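Local coordinates for putative DNA-binding protein (Bacteroides fragilis, PDB 3BS3) that probably binds DNA through a helix-turn-helix domain of the XRE family, at residues K16-E21 against L62-R67. Residues are numbered along the deposited sequence; the frame is centred on the assembly and turned at random.
Sequences KVVLAE and LNVDPR
Aliphatic branches alone join Val18 and Leu19 to Leu62 and Val64, while the flat groups lie to one side, within 62-67. There, in one of the modelled conformers of each residue and so perhaps only partly populated, the Arg67 guanidinium carries the Asp65 carboxylate over one face, with CG 3.1 Å above the plane and displaced toward the rim, and NH1 of Arg67 forms a salt bridge of 2.8 Å to Asp65 OD2. In the same conformer Asp65 OD1 accepts from the backbone N of Arg67 on its anti side, 23° out of the carboxylate plane, closing an Asx turn. Across the contact, Val18 directs CG1 anti to its own N (chi1 178°), where it meets Leu62 CD1 at 3.9 Å and Val64 CG1 at 4.0 Å; the two valines approach tip to tip. In this helix-turn-helix domain the contact packs helix 15-21 against the C-terminal end of helix 52-62 and the loop that follows it. Asn63, just past the helix with a positive phi (59°), completes a Schellman motif, and Val64 then directs its side chain toward helix 15-21. Leu19 leaves its helix pointing away from 62-67, yet its CD2 returns to lie 3.8 Å from Leu62 CD2, the two side chains running at a slant. Trp28 packs on Leu62, and Cys44 on Leu19.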
loop_
_atom_site.group_PDB
_atom_site.type_symbol
_atom_site.label_atom_id
_atom_site.label_comp_id
_atom_site.label_asym_id
_atom_site.label_seq_id
_atom_site.Cartn_x
_atom_site.Cartn_y
_atom_site.Cartn_z
ATOM N N LYS A 16 5.273 10.888 7.357
ATOM C CA LYS A 16 5.443 12.103 8.153
ATOM C C LYS A 16 6.917 12.326 8.513
ATOM O O LYS A 16 7.413 13.454 8.431
ATOM C CB LYS A 16 4.591 12.026 9.415
ATOM C CG LYS A 16 4.488 13.356 10.186
ATOM C CD LYS A 16 3.718 13.148 11.485
ATOM C CE LYS A 16 4.503 12.259 12.453
ATOM N NZ LYS A 16 5.581 12.989 13.221
ATOM N N VAL A 17 7.611 11.253 8.897
ATOM C CA VAL A 17 9.010 11.385 9.315
ATOM C C VAL A 17 9.862 11.766 8.111
ATOM O O VAL A 17 10.706 12.673 8.189
ATOM C CB VAL A 17 9.536 10.083 9.953
ATOM C CG1 VAL A 17 11.053 10.173 10.186
ATOM C CG2 VAL A 17 8.797 9.850 11.276
ATOM N N VAL A 18 9.644 11.077 7.002
ATOM C CA VAL A 18 10.463 11.333 5.807
ATOM C C VAL A 18 10.210 12.743 5.245
ATOM O O VAL A 18 11.154 13.409 4.818
ATOM C CB VAL A 18 10.350 10.224 4.759
ATOM C CG1 VAL A 18 11.195 10.588 3.511
ATOM C CG2 VAL A 18 10.799 8.874 5.364
ATOM N N LEU A 19 8.948 13.189 5.221
ATOM C CA LEU A 19 8.667 14.583 4.849
ATOM C C LEU A 19 9.511 15.570 5.656
ATOM O O LEU A 19 10.088 16.525 5.123
ATOM C CB LEU A 19 7.188 14.921 5.041
ATOM C CG LEU A 19 6.287 14.463 3.884
ATOM C CD1 LEU A 19 4.826 14.639 4.266
ATOM C CD2 LEU A 19 6.563 15.250 2.588
ATOM N N ALA A 20 9.556 15.358 6.957
ATOM C CA ALA A 20 10.306 16.262 7.847
ATOM C C ALA A 20 11.812 16.199 7.560
ATOM O O ALA A 20 12.492 17.243 7.503
ATOM C CB ALA A 20 10.016 15.914 9.287
ATOM N N GLU A 21 12.320 14.984 7.370
ATOM C CA GLU A 21 13.734 14.783 7.094
ATOM C C GLU A 21 14.133 15.434 5.766
ATOM O O GLU A 21 15.258 15.962 5.652
ATOM C CB GLU A 21 14.045 13.289 7.090
ATOM C CG GLU A 21 14.037 12.729 8.499
ATOM C CD GLU A 21 14.316 11.236 8.554
ATOM O OE1 GLU A 21 14.253 10.563 7.505
ATOM O OE2 GLU A 21 14.557 10.744 9.666
ATOM N N LEU A 62 10.195 12.248 -2.948
ATOM C CA LEU A 62 11.061 12.531 -1.795
ATOM C C LEU A 62 12.491 12.031 -1.982
ATOM O O LEU A 62 13.328 12.197 -1.080
ATOM C CB LEU A 62 10.452 11.967 -0.506
ATOM C CG LEU A 62 9.097 12.587 -0.150
ATOM C CD1 LEU A 62 8.492 11.902 1.056
ATOM C CD2 LEU A 62 9.201 14.106 0.094
ATOM N N ASN A 63 12.762 11.410 -3.136
ATOM C CA ASN A 63 14.091 10.865 -3.441
ATOM C C ASN A 63 14.567 9.818 -2.439
ATOM O O ASN A 63 15.745 9.833 -2.003
ATOM C CB ASN A 63 15.142 11.986 -3.556
ATOM C CG ASN A 63 14.809 12.980 -4.656
ATOM O OD1 ASN A 63 14.383 12.603 -5.748
ATOM N ND2 ASN A 63 14.987 14.259 -4.363
ATOM N N VAL A 64 13.651 8.915 -2.068
ATOM C CA VAL A 64 14.005 7.794 -1.191
ATOM C C VAL A 64 13.528 6.486 -1.812
ATOM O O VAL A 64 12.670 6.495 -2.715
ATOM C CB VAL A 64 13.388 7.931 0.230
ATOM C CG1 VAL A 64 13.897 9.205 0.936
ATOM C CG2 VAL A 64 11.837 7.933 0.176
ATOM N N ASP A 65 14.120 5.375 -1.359
ATOM C CA ASP A 65 13.629 4.026 -1.683
ATOM C C ASP A 65 12.234 3.874 -1.084
ATOM O O ASP A 65 12.024 4.234 0.078
ATOM C CB ASP A 65 14.564 2.975 -1.065
ATOM C CG ASP A 65 14.296 1.545 -1.566
ATOM O OD1 ASP A 65 13.144 1.045 -1.538
ATOM O OD2 ASP A 65 15.282 0.887 -1.966
ATOM N N PRO A 66 11.255 3.356 -1.858
ATOM C CA PRO A 66 9.920 3.238 -1.222
ATOM C C PRO A 66 9.882 2.402 0.066
ATOM O O PRO A 66 9.002 2.620 0.911
ATOM C CB PRO A 66 9.032 2.591 -2.307
ATOM C CG PRO A 66 9.902 2.313 -3.460
ATOM C CD PRO A 66 11.254 2.942 -3.276
ATOM N N ARG A 67 10.816 1.467 0.230
ATOM C CA ARG A 67 10.904 0.653 1.451
ATOM C C ARG A 67 11.031 1.538 2.698
ATOM O O ARG A 67 10.601 1.156 3.800
ATOM C CB ARG A 67 12.076 -0.355 1.364
ATOM C CG ARG A 67 13.441 0.200 1.756
ATOM C CD ARG A 67 14.585 -0.817 1.669
ATOM N NE ARG A 67 15.622 -0.397 0.720
ATOM C CZ ARG A 67 16.375 0.700 0.841
ATOM N NH1 ARG A 67 17.289 0.984 -0.081
ATOM N NH2 ARG A 67 16.220 1.522 1.870
#